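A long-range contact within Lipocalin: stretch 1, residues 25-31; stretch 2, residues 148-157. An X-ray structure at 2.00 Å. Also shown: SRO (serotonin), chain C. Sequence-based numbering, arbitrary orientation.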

# COMPACT_ATOMS: atom_id res chain seq x y z
N GLY A 25 -9.55 -8.57 -2.37
CA GLY A 25 -8.49 -8.22 -3.31
C GLY A 25 -7.16 -7.83 -2.68
O GLY A 25 -6.66 -8.50 -1.76
N GLY A 26 -6.55 -6.78 -3.24
CA GLY A 26 -5.24 -6.33 -2.79
C GLY A 26 -4.87 -4.97 -3.35
O GLY A 26 -5.69 -4.32 -3.99
N TYR A 27 -3.64 -4.55 -3.04
CA TYR A 27 -3.15 -3.21 -3.37
C TYR A 27 -1.82 -3.28 -4.12
O TYR A 27 -0.90 -4.00 -3.71
CB TYR A 27 -2.97 -2.38 -2.08
CG TYR A 27 -4.27 -1.92 -1.45
CD1 TYR A 27 -4.70 -0.60 -1.57
CD2 TYR A 27 -5.01 -2.78 -0.65
CE1 TYR A 27 -5.89 -0.18 -0.99
CE2 TYR A 27 -6.18 -2.37 -0.06
CZ TYR A 27 -6.60 -1.07 -0.21
OH TYR A 27 -7.81 -0.72 0.34
N TYR A 28 -1.74 -2.55 -5.23
CA TYR A 28 -0.48 -2.39 -5.95
C TYR A 28 0.23 -1.19 -5.37
O TYR A 28 -0.43 -0.18 -5.11
CB TYR A 28 -0.73 -2.09 -7.42
CG TYR A 28 -1.20 -3.26 -8.23
CD1 TYR A 28 -2.55 -3.44 -8.48
CD2 TYR A 28 -0.30 -4.18 -8.76
CE1 TYR A 28 -2.98 -4.45 -9.31
CE2 TYR A 28 -0.74 -5.24 -9.54
CZ TYR A 28 -2.08 -5.36 -9.81
OH TYR A 28 -2.54 -6.37 -10.63
N LEU A 29 1.56 -1.22 -5.37
CA LEU A 29 2.31 -0.02 -5.03
C LEU A 29 2.35 0.78 -6.33
O LEU A 29 2.92 0.31 -7.31
CB LEU A 29 3.73 -0.35 -4.57
CG LEU A 29 4.70 0.85 -4.38
CD1 LEU A 29 4.10 1.80 -3.36
CD2 LEU A 29 6.01 0.30 -3.84
N ARG A 30 1.54 1.84 -6.40
CA ARG A 30 1.34 2.61 -7.62
C ARG A 30 2.46 3.62 -7.88
O ARG A 30 2.93 3.77 -9.01
CB ARG A 30 -0.03 3.30 -7.60
CG ARG A 30 -0.34 4.20 -8.80
CD ARG A 30 -0.30 3.45 -10.15
NE ARG A 30 -0.51 4.37 -11.27
CZ ARG A 30 0.42 5.20 -11.74
NH1 ARG A 30 1.64 5.22 -11.23
NH2 ARG A 30 0.12 6.00 -12.75
N LYS A 31 2.80 4.41 -6.86
CA LYS A 31 3.89 5.39 -6.98
C LYS A 31 4.69 5.38 -5.70
O LYS A 31 4.10 5.27 -4.63
CB LYS A 31 3.34 6.81 -7.20
CG LYS A 31 2.40 6.98 -8.38
CD LYS A 31 2.00 8.44 -8.55
CE LYS A 31 1.00 8.62 -9.69
NZ LYS A 31 0.22 9.87 -9.52
N THR A 148 5.50 2.52 -10.13
CA THR A 148 5.87 1.13 -9.91
C THR A 148 4.92 0.15 -10.59
O THR A 148 5.24 -1.02 -10.72
CB THR A 148 5.89 0.81 -8.39
OG1 THR A 148 7.01 1.46 -7.79
CG2 THR A 148 5.99 -0.70 -8.15
N TRP A 149 3.67 0.57 -10.73
CA TRP A 149 2.66 -0.21 -11.43
C TRP A 149 2.59 0.29 -12.85
O TRP A 149 2.77 1.49 -13.10
CB TRP A 149 1.29 -0.03 -10.80
CG TRP A 149 0.19 -0.66 -11.61
CD1 TRP A 149 -0.14 -1.99 -11.65
CD2 TRP A 149 -0.67 -0.01 -12.56
NE1 TRP A 149 -1.18 -2.19 -12.54
CE2 TRP A 149 -1.53 -0.99 -13.09
CE3 TRP A 149 -0.81 1.32 -12.98
CZ2 TRP A 149 -2.54 -0.68 -13.99
CZ3 TRP A 149 -1.79 1.61 -13.91
CH2 TRP A 149 -2.61 0.61 -14.43
N GLN A 150 2.46 -0.65 -13.78
CA GLN A 150 2.26 -0.35 -15.19
C GLN A 150 1.13 -1.22 -15.70
O GLN A 150 0.82 -2.25 -15.13
CB GLN A 150 3.54 -0.64 -16.00
CG GLN A 150 4.61 0.42 -15.83
CD GLN A 150 4.05 1.81 -16.02
OE1 GLN A 150 3.46 2.06 -17.19
NE2 GLN A 150 4.05 2.63 -15.10
N THR A 151 0.44 -0.72 -16.71
CA THR A 151 -0.71 -1.41 -17.27
C THR A 151 -0.43 -2.85 -17.70
O THR A 151 -1.35 -3.67 -17.81
CB THR A 151 -1.29 -0.60 -18.44
OG1 THR A 151 -2.50 -1.20 -18.90
CG2 THR A 151 -0.30 -0.53 -19.58
N TYR A 152 0.85 -3.17 -17.93
CA TYR A 152 1.26 -4.53 -18.31
C TYR A 152 1.38 -5.47 -17.11
O TYR A 152 1.64 -6.66 -17.29
CB TYR A 152 2.60 -4.51 -19.06
CG TYR A 152 3.79 -4.21 -18.16
CD1 TYR A 152 4.37 -2.94 -18.12
CD2 TYR A 152 4.30 -5.18 -17.31
CE1 TYR A 152 5.43 -2.66 -17.28
CE2 TYR A 152 5.35 -4.90 -16.43
CZ TYR A 152 5.91 -3.64 -16.42
OH TYR A 152 6.97 -3.37 -15.58
N CYS A 153 1.27 -4.93 -15.90
CA CYS A 153 1.33 -5.76 -14.69
C CYS A 153 0.21 -6.80 -14.70
O CYS A 153 -0.95 -6.47 -14.94
CB CYS A 153 1.21 -4.89 -13.43
SG CYS A 153 2.69 -3.90 -13.01
N PRO A 154 0.53 -8.06 -14.37
CA PRO A 154 -0.55 -9.04 -14.29
C PRO A 154 -1.57 -8.67 -13.21
O PRO A 154 -1.31 -7.76 -12.41
CB PRO A 154 0.17 -10.35 -13.92
CG PRO A 154 1.62 -10.11 -14.26
CD PRO A 154 1.84 -8.64 -14.02
N PRO A 155 -2.77 -9.27 -13.26
CA PRO A 155 -3.77 -9.08 -12.22
C PRO A 155 -3.29 -9.73 -10.93
O PRO A 155 -2.38 -10.55 -10.97
CB PRO A 155 -5.00 -9.83 -12.75
CG PRO A 155 -4.74 -10.03 -14.21
CD PRO A 155 -3.25 -10.17 -14.32
N LEU A 156 -3.86 -9.33 -9.80
CA LEU A 156 -3.42 -9.89 -8.53
C LEU A 156 -3.82 -11.36 -8.43
O LEU A 156 -4.87 -11.75 -8.96
CB LEU A 156 -3.95 -9.09 -7.33
CG LEU A 156 -3.40 -7.66 -7.19
CD1 LEU A 156 -3.90 -6.96 -5.92
CD2 LEU A 156 -1.89 -7.70 -7.19
N PRO A 157 -2.93 -12.19 -7.87
CA PRO A 157 -3.23 -13.59 -7.58
C PRO A 157 -4.45 -13.72 -6.66
O PRO A 157 -5.28 -14.61 -6.81
CB PRO A 157 -1.96 -14.09 -6.87
CG PRO A 157 -1.16 -12.86 -6.54
CD PRO A 157 -1.54 -11.84 -7.55
OXT PRO A 157 -4.69 -12.88 -5.79
OH SRO C . -0.44 -5.74 4.74
CZ3 SRO C . 0.18 -4.58 4.35
CH2 SRO C . 1.51 -4.40 4.75
CZ2 SRO C . 2.24 -3.30 4.29
CE2 SRO C . 1.56 -2.38 3.51
NE1 SRO C . 1.90 -1.19 2.94
CD1 SRO C . 0.84 -0.71 2.25
CG SRO C . -0.23 -1.60 2.39
CD2 SRO C . 0.24 -2.63 3.20
CE3 SRO C . -0.41 -3.69 3.62
CB SRO C . -1.61 -1.43 1.81
CA SRO C . -2.64 -1.22 2.94
NZ SRO C . -3.98 -1.23 2.35

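A tyrosine at the heart of a packed contact can serve two chemistries at once: its ring offers two broad faces to apolar neighbours, while its hydroxyl reaches past them to a polar group. The contact between the strand at residues 26-31 of this lipocalin and its C-terminal segment, 148-157, is a compact example. The second stretch contains no regular helix or strand, so the two segments are not paired as in a sheet, and together they bury 547 Å², counting both sides.

Tyr28 covers the most surface. Its CA-to-CB bond points toward the C-terminal segment, and its ring is held between two residues from that segment. Over one face lies Leu156, whose CD2 sits 3.9 Å from the centroid of the Tyr28 ring and 26° off the ring normal, a CH-pi contact; the closest side-chain approach is 3.5 Å, from Tyr28 CZ to Leu156 CD2. Over the opposite face comes Trp149, with Trp149 CD1 3.6 Å from Tyr28 CD2. Here the edge of the indole is directed at the face of the phenol: the planes meet at 55°, and the centroids of the Tyr28 ring and the five-membered ring of Trp149 are 4.7 Å apart.

The hydroxyl completes the arrangement. Tyr28 OH donates a hydrogen bond to Pro154 O at 2.6 Å, and this acceptor lies at the edge of the ring, near its plane, leaving both faces to the apolar contacts. A proline nitrogen in a chain has no hydrogen to give, but its carbonyl remains a good acceptor. Proximity alone does not make such a bond: Leu156 N is 3.3 Å from Tyr28 OH, yet the angle is poor. Between the two residues that flank Tyr28, the chain makes a type I beta turn from Gln150 to Cys153, closed by Cys153 N donating to Gln150 O at 2.8 Å.

Leu156 also reaches the start of the strand, where its CD1 approaches Gly26 C to 3.4 Å. The absence of a side chain at Gly26 matters in this packing: an ideal CB would point toward the C-terminal segment and fall 2.8 Å from Leu156 CD1, a clash. The leucine thus uses one methyl against the tyrosine ring and the other against bare backbone.

Trp149 has a second neighbour in Arg30. The CA-to-CB bond of Arg30 points away from the C-terminal segment, but the end of the side chain comes nearer, bringing Arg30 NE to 3.5 Å from Trp149 CE3. Trp149 O lies over one face of the guanidinium; buried by the contact, this carbonyl oxygen finds no hydrogen-bonding partner in the model. The backbone next to this pair is tied more directly, since Thr148 N donates to Arg30 O at 3.1 Å with an angle of 146°. One backbone bond and one from the tyrosine hydroxyl therefore anchor a contact otherwise built from packing.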